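Side-chain contacts in thiamin pyrophosphokinase family protein (Enterococcus faecalis, PDB 3MEL), which probably transfers a pyrophosphoryl group from ATP to thiamine, giving thiamine diphosphate, and in this crystal holds thiamine diphosphate and magnesium: residues I29-G32 against C33-L36; E57-F60 against V61-T65; L113-P116 against F117-R120; L130-R133 against Q134-I137; T168-S172 against K173-T177. One frame throughout, in Å; residues are numbered along the deposited sequence.

Contact 1 of 5, residues I29-G32 against C33-L36; sequences IDRG and CLHL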
loop_
_atom_site.group_PDB
_atom_site.type_symbol
_atom_site.label_atom_id
_atom_site.label_comp_id
_atom_site.label_asym_id
_atom_site.label_seq_id
_atom_site.Cartn_x
_atom_site.Cartn_y
_atom_site.Cartn_z
ATOM N N ILE A 29 -15.498 13.349 -2.071
ATOM C CA ILE A 29 -15.903 12.015 -1.666
ATOM C C ILE A 29 -16.102 12.016 -0.162
ATOM O O ILE A 29 -15.151 12.213 0.592
ATOM C CB ILE A 29 -14.844 10.982 -2.050
ATOM C CG1 ILE A 29 -14.557 11.060 -3.557
ATOM C CG2 ILE A 29 -15.299 9.611 -1.657
ATOM C CD1 ILE A 29 -13.441 10.158 -4.030
ATOM N N ASP A 30 -17.345 11.830 0.276
ATOM C CA ASP A 30 -17.648 11.836 1.701
ATOM C C ASP A 30 -17.034 13.072 2.349
ATOM O O ASP A 30 -17.308 14.195 1.957
ATOM C CB ASP A 30 -17.097 10.578 2.389
ATOM C CG ASP A 30 -18.176 9.599 2.782
ATOM O OD1 ASP A 30 -19.275 9.652 2.206
ATOM O OD2 ASP A 30 -17.922 8.757 3.664
ATOM N N ARG A 31 -16.188 12.844 3.337
ATOM C CA ARG A 31 -15.618 13.906 4.131
ATOM C C ARG A 31 -14.637 14.778 3.316
ATOM O O ARG A 31 -14.276 15.893 3.718
ATOM C CB ARG A 31 -14.970 13.290 5.370
ATOM C CG ARG A 31 -14.654 14.284 6.438
ATOM C CD ARG A 31 -14.945 13.785 7.843
ATOM N NE ARG A 31 -14.752 14.930 8.724
ATOM C CZ ARG A 31 -15.733 15.739 9.108
ATOM N NH1 ARG A 31 -16.978 15.486 8.732
ATOM N NH2 ARG A 31 -15.473 16.786 9.884
ATOM N N GLY A 32 -14.231 14.277 2.154
ATOM C CA GLY A 32 -13.419 15.058 1.240
ATOM C C GLY A 32 -14.159 16.257 0.667
ATOM O O GLY A 32 -13.531 17.231 0.225
ATOM N N CYS A 33 -15.488 16.178 0.661
ATOM C CA CYS A 33 -16.344 17.296 0.281
ATOM C C CYS A 33 -16.101 18.519 1.176
ATOM O O CYS A 33 -16.033 19.641 0.685
ATOM C CB CYS A 33 -17.818 16.897 0.327
ATOM S SG CYS A 33 -18.377 15.674 -0.899
ATOM N N LEU A 34 -15.960 18.310 2.481
ATOM C CA LEU A 34 -15.683 19.424 3.389
ATOM C C LEU A 34 -14.266 19.966 3.207
ATOM O O LEU A 34 -14.040 21.183 3.256
ATOM C CB LEU A 34 -15.889 19.001 4.839
ATOM C CG LEU A 34 -17.274 18.415 5.123
ATOM C CD1 LEU A 34 -17.274 17.507 6.361
ATOM C CD2 LEU A 34 -18.335 19.527 5.212
ATOM N N HIS A 35 -13.312 19.059 2.994
ATOM C CA HIS A 35 -11.917 19.444 2.799
ATOM C C HIS A 35 -11.713 20.386 1.604
ATOM O O HIS A 35 -10.901 21.313 1.664
ATOM C CB HIS A 35 -11.035 18.201 2.704
ATOM C CG HIS A 35 -11.013 17.398 3.968
ATOM N ND1 HIS A 35 -10.523 16.109 4.033
ATOM C CD2 HIS A 35 -11.433 17.702 5.219
ATOM C CE1 HIS A 35 -10.638 15.657 5.270
ATOM N NE2 HIS A 35 -11.191 16.603 6.008
ATOM N N LEU A 36 -12.455 20.140 0.531
ATOM C CA LEU A 36 -12.471 21.024 -0.615
ATOM C C LEU A 36 -12.983 22.426 -0.258
ATOM O O LEU A 36 -12.378 23.426 -0.646
ATOM C CB LEU A 36 -13.350 20.426 -1.708
ATOM C CG LEU A 36 -12.701 19.598 -2.808
ATOM C CD1 LEU A 36 -13.759 19.076 -3.745
ATOM C CD2 LEU A 36 -11.668 20.412 -3.568
#
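C33 meets the loop before it through its backbone: C33 N donates to D30 O at 3.0 Å with an N-H...O angle of 153°. One turn further on, L36 N bonds to G32 O at 3.1 Å, while R31 O receives only weak bonds, from L34 N and H35 N. That same R31 O lies over the centre of one face of the H35 imidazole, 3.6 Å above the ring plane. The R31 chain bends at chi2 (140°) and brings its guanidinium across L34, whose CD1 sits over one face of the group. I29-G32 is a type II' turn, closed by G32 N to I29 O at 2.7 Å; D30 has positive phi (50°), and the segment leads from strand 26-29 straight into helix 32-37. D30 is a magnesium ligand in this structure, and its OD1 also accepts a hydrogen bond from the backbone N of F50. In the next shell, E57 of helix 57-64 forms a salt bridge with R31 NH1, while V61 of that helix packs on C33 and L34.

Contact 2 of 5, residues E57-F60 against V61-T65; sequences EYHF and VQETT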
loop_
_atom_site.group_PDB
_atom_site.type_symbol
_atom_site.label_atom_id
_atom_site.label_comp_id
_atom_site.label_asym_id
_atom_site.label_seq_id
_atom_site.Cartn_x
_atom_site.Cartn_y
_atom_site.Cartn_z
ATOM N N GLU A 57 -23.101 19.316 8.759
ATOM C CA GLU A 57 -22.078 19.362 7.723
ATOM C C GLU A 57 -22.643 18.878 6.397
ATOM O O GLU A 57 -22.311 19.418 5.340
ATOM C CB GLU A 57 -20.869 18.526 8.118
ATOM C CG GLU A 57 -19.992 19.163 9.189
ATOM C CD GLU A 57 -19.012 18.178 9.792
ATOM O OE1 GLU A 57 -19.285 16.956 9.735
ATOM O OE2 GLU A 57 -17.979 18.628 10.331
ATOM N N TYR A 58 -23.514 17.874 6.464
ATOM C CA TYR A 58 -24.149 17.316 5.279
ATOM C C TYR A 58 -25.236 18.228 4.720
ATOM O O TYR A 58 -25.698 18.044 3.592
ATOM C CB TYR A 58 -24.743 15.957 5.610
ATOM C CG TYR A 58 -25.306 15.247 4.416
ATOM C CD1 TYR A 58 -24.540 15.041 3.283
ATOM C CD2 TYR A 58 -26.601 14.781 4.418
ATOM C CE1 TYR A 58 -25.065 14.386 2.184
ATOM C CE2 TYR A 58 -27.134 14.133 3.325
ATOM C CZ TYR A 58 -26.369 13.932 2.216
ATOM O OH TYR A 58 -26.920 13.280 1.139
ATOM N N HIS A 59 -25.679 19.200 5.507
ATOM C CA HIS A 59 -26.639 20.176 4.995
ATOM C C HIS A 59 -25.834 21.174 4.156
ATOM O O HIS A 59 -26.245 21.599 3.074
ATOM C CB HIS A 59 -27.384 20.868 6.153
ATOM C CG HIS A 59 -28.439 21.838 5.713
ATOM N ND1 HIS A 59 -28.192 23.186 5.547
ATOM C CD2 HIS A 59 -29.741 21.652 5.396
ATOM C CE1 HIS A 59 -29.298 23.787 5.146
ATOM N NE2 HIS A 59 -30.252 22.880 5.047
ATOM N N PHE A 60 -24.659 21.511 4.668
ATOM C CA PHE A 60 -23.763 22.446 4.018
ATOM C C PHE A 60 -23.195 21.900 2.707
ATOM O O PHE A 60 -22.951 22.661 1.775
ATOM C CB PHE A 60 -22.641 22.818 4.982
ATOM C CG PHE A 60 -21.592 23.689 4.380
ATOM C CD1 PHE A 60 -21.936 24.897 3.779
ATOM C CD2 PHE A 60 -20.251 23.312 4.423
ATOM C CE1 PHE A 60 -20.965 25.708 3.224
ATOM C CE2 PHE A 60 -19.271 24.117 3.870
ATOM C CZ PHE A 60 -19.630 25.317 3.269
ATOM N N VAL A 61 -22.985 20.588 2.638
ATOM C CA VAL A 61 -22.477 19.954 1.429
ATOM C C VAL A 61 -23.580 19.817 0.385
ATOM O O VAL A 61 -23.327 19.648 -0.802
ATOM C CB VAL A 61 -21.878 18.584 1.745
ATOM C CG1 VAL A 61 -21.638 17.796 0.479
ATOM C CG2 VAL A 61 -20.600 18.753 2.528
ATOM N N GLN A 62 -24.819 19.926 0.834
ATOM C CA GLN A 62 -25.961 19.730 -0.041
ATOM C C GLN A 62 -26.381 21.038 -0.715
ATOM O O GLN A 62 -26.867 21.024 -1.844
ATOM C CB GLN A 62 -27.108 19.130 0.763
ATOM C CG GLN A 62 -28.269 18.622 -0.046
ATOM C CD GLN A 62 -29.062 17.598 0.735
ATOM O OE1 GLN A 62 -28.555 17.014 1.708
ATOM N NE2 GLN A 62 -30.309 17.371 0.324
ATOM N N GLU A 63 -26.191 22.164 -0.027
ATOM C CA GLU A 63 -26.460 23.481 -0.620
ATOM C C GLU A 63 -25.341 23.853 -1.598
ATOM O O GLU A 63 -25.584 24.363 -2.700
ATOM C CB GLU A 63 -26.573 24.584 0.450
ATOM C CG GLU A 63 -27.674 24.418 1.495
ATOM C CD GLU A 63 -29.075 24.184 0.905
ATOM O OE1 GLU A 63 -29.763 25.174 0.550
ATOM O OE2 GLU A 63 -29.501 23.007 0.822
ATOM N N THR A 64 -24.113 23.575 -1.185
ATOM C CA THR A 64 -22.941 23.959 -1.949
ATOM C C THR A 64 -22.645 23.129 -3.210
ATOM O O THR A 64 -22.413 23.688 -4.258
ATOM C CB THR A 64 -21.711 23.985 -1.053
ATOM O OG1 THR A 64 -21.943 24.896 0.028
ATOM C CG2 THR A 64 -20.511 24.422 -1.844
ATOM N N THR A 65 -22.627 21.807 -3.130
ATOM C CA THR A 65 -22.326 21.031 -4.332
ATOM C C THR A 65 -23.280 21.443 -5.440
ATOM O O THR A 65 -24.263 22.135 -5.189
ATOM C CB THR A 65 -22.500 19.518 -4.096
ATOM O OG1 THR A 65 -22.113 18.799 -5.270
ATOM C CG2 THR A 65 -23.944 19.193 -3.767
#
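Helix 57-64, the connecting helix of the beta-alpha-beta unit between strands 45-48 and 68-70, brings Y58, H59 and F60 onto Q62, E63 and T64, each four residues on. Q62 sends its amide oxygen over one face of the Y58 ring, OE1 lying 3.6 Å above the plane and offset toward the rim; amide and ring planes differ by 59°. Y58 OH is itself hydrogen-bonded to Q70. One residue on, the H59 imidazole and the E63 carboxylate are stacked, with planes only 10° apart. E63 bends at chi2 (-53°) to fold back over the ring, yet H59 NE2 and E63 OE2 remain 4.3 Å apart, so any electrostatic attraction would act without direct contact. T64 OG1 donates back to F60 O, four residues earlier, at 3.0 Å, nearly along the C=O axis, and comes within 3.4 Å of F60 CE1. Buried V61 packs on A46 of strand 45-48. Pairing at i and i+4, above backbone bonds such as V61 N to E57 O (3.0 Å), is that of an alpha helix, and buried V61 beside exposed H59, F60, Q62 and E63 marks it as the outer helix of a beta-alpha-beta unit.

Contact 3 of 5, residues L113-P116 against F117-R120; sequences LWLP and FEPR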
loop_
_atom_site.group_PDB
_atom_site.type_symbol
_atom_site.label_atom_id
_atom_site.label_comp_id
_atom_site.label_asym_id
_atom_site.label_seq_id
_atom_site.Cartn_x
_atom_site.Cartn_y
_atom_site.Cartn_z
ATOM N N LEU A 113 -5.409 0.966 -5.170
ATOM C CA LEU A 113 -4.309 0.552 -6.030
ATOM C C LEU A 113 -4.642 -0.491 -7.108
ATOM O O LEU A 113 -3.864 -0.700 -8.019
ATOM C CB LEU A 113 -3.218 -0.014 -5.128
ATOM C CG LEU A 113 -1.886 -0.392 -5.746
ATOM C CD1 LEU A 113 -1.266 0.845 -6.351
ATOM C CD2 LEU A 113 -0.991 -0.979 -4.680
ATOM N N TRP A 114 -5.773 -1.173 -6.994
ATOM C CA TRP A 114 -6.132 -2.198 -7.965
ATOM C C TRP A 114 -7.329 -1.735 -8.795
ATOM O O TRP A 114 -7.962 -2.530 -9.484
ATOM C CB TRP A 114 -6.468 -3.525 -7.261
ATOM C CG TRP A 114 -5.302 -4.250 -6.560
ATOM C CD1 TRP A 114 -3.972 -4.253 -6.917
ATOM C CD2 TRP A 114 -5.398 -5.102 -5.402
ATOM N NE1 TRP A 114 -3.242 -5.025 -6.035
ATOM C CE2 TRP A 114 -4.095 -5.551 -5.098
ATOM C CE3 TRP A 114 -6.460 -5.508 -4.582
ATOM C CZ2 TRP A 114 -3.836 -6.391 -4.016
ATOM C CZ3 TRP A 114 -6.194 -6.329 -3.512
ATOM C CH2 TRP A 114 -4.898 -6.770 -3.241
ATOM N N LEU A 115 -7.646 -0.446 -8.714
ATOM C CA LEU A 115 -8.758 0.127 -9.477
ATOM C C LEU A 115 -8.763 -0.240 -10.972
ATOM O O LEU A 115 -9.728 -0.838 -11.448
ATOM C CB LEU A 115 -8.845 1.635 -9.257
ATOM C CG LEU A 115 -9.608 1.991 -7.982
ATOM C CD1 LEU A 115 -9.312 3.383 -7.489
ATOM C CD2 LEU A 115 -11.085 1.821 -8.192
ATOM N N PRO A 116 -7.682 0.098 -11.712
ATOM C CA PRO A 116 -7.508 -0.268 -13.125
ATOM C C PRO A 116 -7.834 -1.726 -13.460
ATOM O O PRO A 116 -8.157 -2.017 -14.609
ATOM C CB PRO A 116 -6.009 -0.048 -13.357
ATOM C CG PRO A 116 -5.415 0.193 -11.996
ATOM C CD PRO A 116 -6.507 0.830 -11.223
ATOM N N PHE A 117 -7.720 -2.628 -12.489
ATOM C CA PHE A 117 -8.020 -4.040 -12.718
ATOM C C PHE A 117 -9.478 -4.264 -13.043
ATOM O O PHE A 117 -9.809 -5.163 -13.811
ATOM C CB PHE A 117 -7.652 -4.895 -11.499
ATOM C CG PHE A 117 -6.227 -5.366 -11.491
ATOM C CD1 PHE A 117 -5.705 -6.027 -12.579
ATOM C CD2 PHE A 117 -5.419 -5.154 -10.395
ATOM C CE1 PHE A 117 -4.408 -6.434 -12.588
ATOM C CE2 PHE A 117 -4.122 -5.578 -10.395
ATOM C CZ PHE A 117 -3.615 -6.218 -11.494
ATOM N N GLU A 118 -10.348 -3.454 -12.443
ATOM C CA GLU A 118 -11.785 -3.634 -12.577
ATOM C C GLU A 118 -12.255 -3.443 -14.016
ATOM O O GLU A 118 -11.898 -2.474 -14.681
ATOM C CB GLU A 118 -12.502 -2.674 -11.647
ATOM C CG GLU A 118 -11.909 -2.640 -10.261
ATOM C CD GLU A 118 -12.821 -1.978 -9.242
ATOM O OE1 GLU A 118 -14.033 -1.835 -9.521
ATOM O OE2 GLU A 118 -12.318 -1.602 -8.158
ATOM N N PRO A 119 -13.065 -4.381 -14.513
ATOM C CA PRO A 119 -13.429 -4.309 -15.933
ATOM C C PRO A 119 -14.009 -2.953 -16.310
ATOM O O PRO A 119 -13.836 -2.530 -17.444
ATOM C CB PRO A 119 -14.463 -5.428 -16.087
ATOM C CG PRO A 119 -14.114 -6.401 -14.999
ATOM C CD PRO A 119 -13.652 -5.556 -13.841
ATOM N N ARG A 120 -14.659 -2.271 -15.370
ATOM C CA ARG A 120 -15.245 -0.948 -15.629
ATOM C C ARG A 120 -14.233 0.205 -15.603
ATOM O O ARG A 120 -14.609 1.344 -15.805
ATOM C CB ARG A 120 -16.366 -0.649 -14.626
ATOM C CG ARG A 120 -15.870 -0.056 -13.327
ATOM C CD ARG A 120 -16.898 -0.155 -12.210
ATOM N NE ARG A 120 -16.261 -0.271 -10.898
ATOM C CZ ARG A 120 -16.910 -0.467 -9.757
ATOM N NH1 ARG A 120 -18.220 -0.575 -9.764
ATOM N NH2 ARG A 120 -16.254 -0.561 -8.612
#
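Two consecutive i to i+3 backbone bonds, F117 N to W114 O at 3.0 Å and E118 N to L115 O at 2.9 Å, wind the chain through a short 3-10 turn between helices 106-113 and 119-122. The side chains on either end of each bond then touch. W114 CB lies at the edge of the F117 ring, in its plane, 3.7 Å from F117 CD2. Farther out, F117 CE2 approaches W114 CD1, but the indole's five-membered ring and the phenyl are oblique, with centroids 5.6 Å apart and planes at 59°. L115 and E118 run side by side in the same direction, and the methyl CD2 of L115 lies 3.6 Å from E118 OE2. With CG anti to its carbonyl carbon (chi1 -46°) and the rest extended, E118 carries its carboxylate past L115 O. OE2 then accepts a hydrogen bond from Q81, while OE1 forms a salt bridge with R120 NH2, whose hydrogen bond is weak. Across the subunit boundary, T185 of the second subunit packs on W114 and P184 of the second subunit on F117. The chemistry is thus divided: an aromatic side built into the dimer interface, and a carboxylate whose two oxygens, each with its own donor, tie the turn to helix 79-90 and R120.

Contact 4 of 5, residues L130-R133 against Q134-I137; sequences LCDR and QNSI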
loop_
_atom_site.group_PDB
_atom_site.type_symbol
_atom_site.label_atom_id
_atom_site.label_comp_id
_atom_site.label_asym_id
_atom_site.label_seq_id
_atom_site.Cartn_x
_atom_site.Cartn_y
_atom_site.Cartn_z
ATOM N N LEU A 130 -3.271 8.452 -8.709
ATOM C CA LEU A 130 -3.452 8.602 -7.270
ATOM C C LEU A 130 -2.266 9.350 -6.718
ATOM O O LEU A 130 -1.137 9.015 -7.046
ATOM C CB LEU A 130 -3.498 7.235 -6.599
ATOM C CG LEU A 130 -4.714 6.331 -6.774
ATOM C CD1 LEU A 130 -4.269 4.896 -6.774
ATOM C CD2 LEU A 130 -5.718 6.568 -5.653
ATOM N N CYS A 131 -2.494 10.335 -5.857
ATOM C CA CYS A 131 -1.379 11.148 -5.374
ATOM C C CYS A 131 -1.382 11.491 -3.897
ATOM O O CYS A 131 -2.414 11.702 -3.283
ATOM C CB CYS A 131 -1.258 12.431 -6.191
ATOM S SG CYS A 131 -1.114 12.131 -7.944
ATOM N N ASP A 132 -0.179 11.567 -3.360
ATOM C CA ASP A 132 0.077 11.825 -1.960
ATOM C C ASP A 132 1.018 12.993 -1.924
ATOM O O ASP A 132 1.675 13.307 -2.927
ATOM C CB ASP A 132 0.857 10.645 -1.342
ATOM C CG ASP A 132 -0.016 9.703 -0.539
ATOM O OD1 ASP A 132 -0.850 8.976 -1.124
ATOM O OD2 ASP A 132 0.149 9.674 0.695
ATOM N N ARG A 133 1.135 13.594 -0.747
ATOM C CA ARG A 133 2.264 14.467 -0.463
ATOM C C ARG A 133 3.563 13.814 -0.939
ATOM O O ARG A 133 4.420 14.496 -1.499
ATOM C CB ARG A 133 2.342 14.792 1.036
ATOM C CG ARG A 133 3.314 15.928 1.379
ATOM C CD ARG A 133 3.266 16.324 2.864
ATOM N NE ARG A 133 3.664 17.721 3.080
ATOM C CZ ARG A 133 3.104 18.783 2.481
ATOM N NH1 ARG A 133 2.115 18.637 1.593
ATOM N NH2 ARG A 133 3.538 20.011 2.762
ATOM N N GLN A 134 3.688 12.497 -0.734
ATOM C CA GLN A 134 4.935 11.761 -1.009
ATOM C C GLN A 134 4.907 10.872 -2.239
ATOM O O GLN A 134 5.948 10.330 -2.619
ATOM C CB GLN A 134 5.288 10.809 0.139
ATOM C CG GLN A 134 5.492 11.413 1.489
ATOM C CD GLN A 134 6.247 10.462 2.393
ATOM O OE1 GLN A 134 5.901 10.270 3.559
ATOM N NE2 GLN A 134 7.275 9.840 1.844
ATOM N N ASN A 135 3.731 10.660 -2.822
ATOM C CA ASN A 135 3.600 9.615 -3.832
ATOM C C ASN A 135 2.777 10.034 -5.010
ATOM O O ASN A 135 1.842 10.823 -4.878
ATOM C CB ASN A 135 3.006 8.344 -3.223
ATOM C CG ASN A 135 3.968 7.649 -2.306
ATOM O OD1 ASN A 135 4.880 6.969 -2.762
ATOM N ND2 ASN A 135 3.792 7.831 -1.006
ATOM N N SER A 136 3.126 9.498 -6.169
ATOM C CA SER A 136 2.354 9.756 -7.361
ATOM C C SER A 136 2.348 8.526 -8.238
ATOM O O SER A 136 3.410 8.084 -8.693
ATOM C CB SER A 136 2.917 10.946 -8.129
ATOM O OG SER A 136 2.284 11.040 -9.395
ATOM N N ILE A 137 1.146 8.003 -8.504
ATOM C CA ILE A 137 0.986 6.689 -9.107
ATOM C C ILE A 137 0.295 6.726 -10.467
ATOM O O ILE A 137 -0.759 7.324 -10.621
ATOM C CB ILE A 137 0.212 5.761 -8.145
ATOM C CG1 ILE A 137 0.912 5.710 -6.781
ATOM C CG2 ILE A 137 0.104 4.350 -8.716
ATOM C CD1 ILE A 137 0.130 5.039 -5.679
#
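L130 and I137 are joined at the buried end of this contact, where I137 N donates to L130 O at 2.9 Å; the return bond, L130 N to I137 O, is weak at 3.4 Å. Their side chains lie on one face of the sheet, with CB atoms 4.3 Å apart. On the other face C131 and S136 form a non-hydrogen-bonded antiparallel pair, and C131 SG stands 3.9 Å from S136 OG. C131 CA also makes a CA-H...O contact with N135 O at 3.3 Å. S136 OG, swung anti to its backbone N (chi1 170°), is hydrogen-bonded to E150. The whole is the turn end of the beta hairpin made by strands 128-131 and 135-140, neighbours in the middle of the large mixed sheet, where its parallel part passes into its antiparallel part. Close to the turn, D132 N bonds to N135 O at an angle of 166°, and N135 N to D132 O is weak. D132 CB and N135 CB pack 3.7 Å apart, next to a two-residue turn, R133 and Q134. This outer end differs in its exposure rather than in its backbone bonds: whereas L130 and I137 are buried, R133 runs extended from CG to NE into an exposed position, where NH1 makes a weak bond to W15 O, and Q134 NE2 donates to K212 O. N135, in contrast, is buried and its amide bonds across the dimer boundary: its ND2 donates to G104 O of the second subunit, and its OD1 accepts from I106 N of the second subunit.

Contact 5 of 5, residues T168-S172 against K173-T177; sequences TLRRS and KYLLT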
loop_
_atom_site.group_PDB
_atom_site.type_symbol
_atom_site.label_atom_id
_atom_site.label_comp_id
_atom_site.label_asym_id
_atom_site.label_seq_id
_atom_site.Cartn_x
_atom_site.Cartn_y
_atom_site.Cartn_z
ATOM N N THR A 168 11.802 -4.403 -20.116
ATOM C CA THR A 168 13.018 -3.657 -20.419
ATOM C C THR A 168 12.809 -2.244 -19.920
ATOM O O THR A 168 11.713 -1.708 -19.998
ATOM C CB THR A 168 13.318 -3.617 -21.933
ATOM O OG1 THR A 168 13.399 -4.946 -22.463
ATOM C CG2 THR A 168 14.634 -2.912 -22.193
ATOM N N LEU A 169 13.859 -1.620 -19.427
ATOM C CA LEU A 169 13.696 -0.380 -18.699
ATOM C C LEU A 169 15.002 0.423 -18.767
ATOM O O LEU A 169 16.019 0.004 -18.236
ATOM C CB LEU A 169 13.248 -0.748 -17.276
ATOM C CG LEU A 169 13.460 -0.043 -15.937
ATOM C CD1 LEU A 169 12.899 -0.923 -14.842
ATOM C CD2 LEU A 169 14.920 0.225 -15.668
ATOM N N ARG A 170 14.973 1.560 -19.462
ATOM C CA ARG A 170 16.176 2.366 -19.690
ATOM C C ARG A 170 16.126 3.774 -19.096
ATOM O O ARG A 170 15.158 4.163 -18.437
ATOM C CB ARG A 170 16.481 2.481 -21.188
ATOM C CG ARG A 170 16.907 1.187 -21.868
ATOM C CD ARG A 170 18.326 0.758 -21.481
ATOM N NE ARG A 170 18.645 -0.558 -22.035
ATOM C CZ ARG A 170 18.606 -1.693 -21.341
ATOM N NH1 ARG A 170 18.284 -1.677 -20.051
ATOM N NH2 ARG A 170 18.904 -2.847 -21.931
ATOM N N ARG A 171 17.194 4.525 -19.358
ATOM C CA ARG A 171 17.343 5.902 -18.889
ATOM C C ARG A 171 17.112 6.072 -17.381
ATOM O O ARG A 171 16.857 7.181 -16.910
ATOM C CB ARG A 171 16.439 6.849 -19.681
ATOM C CG ARG A 171 16.558 6.734 -21.192
ATOM C CD ARG A 171 16.234 8.076 -21.823
ATOM N NE ARG A 171 15.031 8.094 -22.660
ATOM C CZ ARG A 171 14.349 9.204 -22.968
ATOM N NH1 ARG A 171 14.728 10.392 -22.490
ATOM N NH2 ARG A 171 13.272 9.131 -23.741
ATOM N N SER A 172 17.197 4.972 -16.637
ATOM C CA SER A 172 17.099 5.000 -15.183
ATOM C C SER A 172 18.498 4.885 -14.587
ATOM O O SER A 172 19.470 4.710 -15.316
ATOM C CB SER A 172 16.243 3.829 -14.681
ATOM O OG SER A 172 15.099 3.638 -15.500
ATOM N N LYS A 173 18.595 4.975 -13.265
ATOM C CA LYS A 173 19.863 4.761 -12.567
ATOM C C LYS A 173 19.998 3.296 -12.188
ATOM O O LYS A 173 20.810 2.944 -11.351
ATOM C CB LYS A 173 19.948 5.652 -11.316
ATOM C CG LYS A 173 21.232 5.570 -10.495
ATOM C CD LYS A 173 20.962 4.959 -9.127
ATOM C CE LYS A 173 22.073 5.254 -8.142
ATOM N NZ LYS A 173 22.421 6.709 -8.149
ATOM N N TYR A 174 19.180 2.457 -12.809
ATOM C CA TYR A 174 19.142 1.015 -12.560
ATOM C C TYR A 174 18.299 0.422 -13.660
ATOM O O TYR A 174 17.241 0.953 -13.996
ATOM C CB TYR A 174 18.496 0.677 -11.226
ATOM C CG TYR A 174 19.337 0.983 -10.019
ATOM C CD1 TYR A 174 20.506 0.282 -9.767
ATOM C CD2 TYR A 174 18.948 1.955 -9.112
ATOM C CE1 TYR A 174 21.276 0.556 -8.652
ATOM C CE2 TYR A 174 19.713 2.241 -7.997
ATOM C CZ TYR A 174 20.877 1.540 -7.772
ATOM O OH TYR A 174 21.635 1.823 -6.657
ATOM N N LEU A 175 18.764 -0.675 -14.233
ATOM C CA LEU A 175 18.136 -1.178 -15.436
ATOM C C LEU A 175 17.645 -2.602 -15.260
ATOM O O LEU A 175 18.137 -3.356 -14.413
ATOM C CB LEU A 175 19.112 -1.093 -16.619
ATOM C CG LEU A 175 19.924 0.194 -16.844
ATOM C CD1 LEU A 175 20.791 0.049 -18.090
ATOM C CD2 LEU A 175 19.041 1.429 -16.950
ATOM N N LEU A 176 16.640 -2.948 -16.048
ATOM C CA LEU A 176 16.272 -4.331 -16.246
ATOM C C LEU A 176 16.286 -4.433 -17.736
ATOM O O LEU A 176 16.145 -3.425 -18.425
ATOM C CB LEU A 176 14.859 -4.627 -15.753
ATOM C CG LEU A 176 14.578 -4.433 -14.272
ATOM C CD1 LEU A 176 13.087 -4.534 -14.035
ATOM C CD2 LEU A 176 15.377 -5.416 -13.409
ATOM N N THR A 177 16.459 -5.637 -18.253
ATOM C CA THR A 177 16.434 -5.787 -19.687
ATOM C C THR A 177 15.928 -7.170 -20.077
ATOM O O THR A 177 16.541 -8.179 -19.744
ATOM C CB THR A 177 17.804 -5.391 -20.332
ATOM O OG1 THR A 177 18.181 -6.355 -21.317
ATOM C CG2 THR A 177 18.902 -5.256 -19.279
#
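L176 O is the polar centre of this hairpin, accepting L169 N at 3.1 Å (N-H...O angle 136°) and, weakly, R170 NH1 at 3.2 Å. Inside the loop, S172 OG donates to R170 O at 3.0 Å. R170 reaches across because its chain folds back at chi2 (-73°), laying the guanidinium along the opposite segment: T177 meets it at the edge, with CG2 in its plane, and L175 crosses the arginine chain at about a right angle, L175 CB 3.6 Å from R170 NH1. One guanidinium face has T168 CG2 above its centre. The leucines supply the apolar packing. L169 CG stands anti to the backbone N (chi1 151°), which sends L169 CD1 to L176 CD1 at 3.7 Å, the two side chains crossing, while L169 CD2 lies against the backbone at Y174 O and L175 CA. Outside the hairpin, strand 167-170 bonds to strand 196-200 through T168 with S200 and R170 with A198, and F199 packs against L169. R171 forms a salt bridge with E194, and Y174 OH bonds to E74 of the second subunit. With a single, bent backbone bond between L169 N and L176 O and a weak arginine bond, the pairing between 168-172 and 173-177 probably owes much to leucine packing and to the guanidinium lying against T177 and T168, consistent with a hairpin at the margin of the three-stranded antiparallel sheet.

How the contacts relate
Contacts 1 and 3 are buried and contact 2 lies at the surface, while contacts 4 and 5 are partly buried. Contacts 1 and 2 touch, so the metal-binding turn is packed directly against helix 57-64. Contacts 3 and 4, nearest atoms about 4 Å apart, both reach the second subunit, one by side-chain packing and the other by amide hydrogen bonds. Contact 5 stands alone in the vitamin B1-binding region, its centre about 40 Å from that of contact 1. Contact 1, at a helix start, and helical contact 2 rely on bonds within a turn; hairpins 4 and 5 rely on cross-strand bonds, more complete in contact 4.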